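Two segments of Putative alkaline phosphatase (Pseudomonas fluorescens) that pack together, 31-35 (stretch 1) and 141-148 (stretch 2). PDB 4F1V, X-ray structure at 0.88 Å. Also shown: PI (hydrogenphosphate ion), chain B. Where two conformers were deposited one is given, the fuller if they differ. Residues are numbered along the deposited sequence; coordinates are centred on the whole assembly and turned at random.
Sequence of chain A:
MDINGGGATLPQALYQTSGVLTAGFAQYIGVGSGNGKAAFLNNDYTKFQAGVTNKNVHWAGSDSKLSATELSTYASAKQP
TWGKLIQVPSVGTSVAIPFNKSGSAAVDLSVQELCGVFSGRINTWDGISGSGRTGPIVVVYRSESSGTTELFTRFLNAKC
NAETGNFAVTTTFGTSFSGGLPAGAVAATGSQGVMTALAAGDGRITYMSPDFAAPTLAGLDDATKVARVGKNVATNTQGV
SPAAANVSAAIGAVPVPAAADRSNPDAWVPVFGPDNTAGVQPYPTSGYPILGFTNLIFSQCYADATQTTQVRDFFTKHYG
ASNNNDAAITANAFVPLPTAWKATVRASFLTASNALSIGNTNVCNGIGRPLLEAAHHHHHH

Stretch 1 (31-35) VGSGN
Stretch 2, residues 141-148: YRSESSGT

The two stretches are joined less by each other than by a hydrogenphosphate ion clasped between them; a single direct hydrogen bond crosses the interface, and 228 Å² is buried in all. With the ion counted, G32, S33, R142, S146, G147 and T148 are buried, while S145, S33 and G34 have the largest areas covered by the opposing stretch (45, 37 and 35 Å²). PI O1 is the shared atom, receiving S33 N (2.8 Å) and S33 OG (2.7 Å) from stretch 1 and G147 N (2.7 Å) from stretch 2. S33 (chi1 m) and G147 both lie at helix starts, where free amides can face an anion. Of the two stretches, only stretch 2 binds PI O3: S146 OG (chi1 t) and T148 OG1 (chi1 m) each donate at 2.7 Å, T148 N at 3.0 Å and R142 NH1 at 2.9 Å. R142 NH2 reaches PI O2 at 2.8 Å.

R142 ends a strand (phi/psi -81/126) and folds its side chain through m, m, m with chi4 -77°. E144 (p, m, chi3 37°) holds the guanidinium in a salt bridge, with R142 NE to E144 OE1 at 3.0 Å and R142 NH2 to E144 OE2 at 2.8 Å.

The direct bond runs from G34 N to S145 O (3.1 Å, 158°). Here the backbones approach closely, with CA atoms 4.8 Å apart for G34 and S145 and 5.3 Å for S33 and S146. S145 is extended (-76/109, chi1 t); a CB on G34 (-59/-45) would lie 2.4 Å from S145 OG. Likewise, a CB on G147 (-71/-32) would lie 2.6 Å from S33 OG. G32, the N-cap residue, adopts 103/150, a conformation that itself calls for glycine, and its CA packs 4.2 Å from R142 NH2.

Two waters complete the contact. One donates to V31 O (2.8 Å) and E144 OE2 (2.7 Å); the other accepts from N35 N (2.9 Å) and donates to S145 O (2.8 Å). N35 (chi1 m, chi2 -40°) turns back so that ND2 bonds V31 O at 2.9 Å.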

# COMPACT_ATOMS: atom_id res chain seq x y z
N VAL A 31 -6.21 -8.63 6.19
CA VAL A 31 -7.62 -8.26 6.36
C VAL A 31 -7.97 -6.95 5.72
O VAL A 31 -9.14 -6.56 5.80
CB VAL A 31 -8.03 -8.28 7.86
CG1 VAL A 31 -8.12 -9.69 8.41
CG2 VAL A 31 -7.07 -7.41 8.71
N GLY A 32 -7.02 -6.23 5.11
CA GLY A 32 -7.28 -4.89 4.59
C GLY A 32 -6.69 -3.82 5.51
O GLY A 32 -6.64 -3.98 6.73
N SER A 33 -6.30 -2.70 4.89
CA SER A 33 -5.70 -1.64 5.66
C SER A 33 -6.60 -0.98 6.65
O SER A 33 -6.19 -0.61 7.76
CB SER A 33 -5.10 -0.55 4.73
OG SER A 33 -4.02 -1.03 3.95
N GLY A 34 -7.88 -0.76 6.30
CA GLY A 34 -8.81 -0.17 7.26
C GLY A 34 -8.92 -1.02 8.53
O GLY A 34 -8.90 -0.53 9.66
N ASN A 35 -9.05 -2.34 8.32
CA ASN A 35 -9.11 -3.26 9.47
C ASN A 35 -7.79 -3.25 10.25
O ASN A 35 -7.81 -3.34 11.48
CB ASN A 35 -9.45 -4.66 9.00
CG ASN A 35 -10.90 -4.81 8.68
OD1 ASN A 35 -11.76 -4.28 9.41
ND2 ASN A 35 -11.23 -5.53 7.58
N TYR A 141 -13.77 -3.70 -8.15
CA TYR A 141 -13.19 -2.78 -7.18
C TYR A 141 -13.31 -3.39 -5.79
O TYR A 141 -14.06 -4.32 -5.54
CB TYR A 141 -13.80 -1.39 -7.27
CG TYR A 141 -15.24 -1.36 -6.80
CD1 TYR A 141 -15.55 -1.01 -5.49
CD2 TYR A 141 -16.27 -1.70 -7.65
CE1 TYR A 141 -16.84 -1.00 -5.02
CE2 TYR A 141 -17.58 -1.76 -7.19
CZ TYR A 141 -17.89 -1.40 -5.88
OH TYR A 141 -19.19 -1.41 -5.40
N ARG A 142 -12.56 -2.79 -4.83
CA ARG A 142 -12.56 -3.28 -3.45
C ARG A 142 -13.75 -2.77 -2.68
O ARG A 142 -13.98 -1.55 -2.58
CB ARG A 142 -11.22 -2.87 -2.75
CG ARG A 142 -10.02 -3.63 -3.29
CD ARG A 142 -9.95 -5.05 -2.75
NE ARG A 142 -9.68 -5.09 -1.31
CZ ARG A 142 -8.47 -4.89 -0.80
NH1 ARG A 142 -7.39 -4.79 -1.59
NH2 ARG A 142 -8.34 -4.80 0.53
N SER A 143 -14.49 -3.68 -2.08
CA SER A 143 -15.65 -3.35 -1.29
C SER A 143 -15.38 -2.59 0.00
O SER A 143 -16.20 -1.83 0.47
CB SER A 143 -16.42 -4.65 -0.91
OG SER A 143 -15.67 -5.45 0.00
N GLU A 144 -14.21 -2.86 0.59
CA GLU A 144 -13.89 -2.45 1.95
C GLU A 144 -12.82 -1.33 1.91
O GLU A 144 -12.40 -0.86 0.88
CB GLU A 144 -13.44 -3.65 2.80
CG GLU A 144 -12.04 -4.16 2.70
CD GLU A 144 -11.66 -4.95 1.45
OE1 GLU A 144 -12.11 -4.65 0.32
OE2 GLU A 144 -10.74 -5.83 1.60
N SER A 145 -12.43 -0.90 3.13
CA SER A 145 -11.48 0.17 3.29
C SER A 145 -10.07 -0.38 2.99
O SER A 145 -9.51 -1.18 3.74
CB SER A 145 -11.55 0.68 4.71
OG SER A 145 -10.58 1.68 4.97
N SER A 146 -9.53 0.05 1.83
CA SER A 146 -8.37 -0.52 1.22
C SER A 146 -7.28 0.52 0.96
O SER A 146 -7.53 1.60 0.39
CB SER A 146 -8.79 -1.14 -0.14
OG SER A 146 -7.74 -1.40 -1.03
N GLY A 147 -6.06 0.14 1.34
CA GLY A 147 -4.91 0.95 0.99
C GLY A 147 -4.56 0.90 -0.49
O GLY A 147 -4.03 1.91 -1.02
N THR A 148 -4.80 -0.20 -1.17
CA THR A 148 -4.64 -0.25 -2.61
C THR A 148 -5.54 0.80 -3.26
O THR A 148 -5.15 1.57 -4.17
CB THR A 148 -4.93 -1.62 -3.21
OG1 THR A 148 -4.19 -2.64 -2.51
CG2 THR A 148 -4.49 -1.67 -4.68
P PI B . -5.14 -3.41 1.13
O1 PI B . -5.50 -2.40 2.22
O2 PI B . -5.67 -4.80 1.45
O3 PI B . -5.64 -2.92 -0.24
O4 PI B . -3.59 -3.52 1.07
O HOH W 1 -10.82 -7.45 3.75
O HOH W 2 -10.04 -3.11 5.68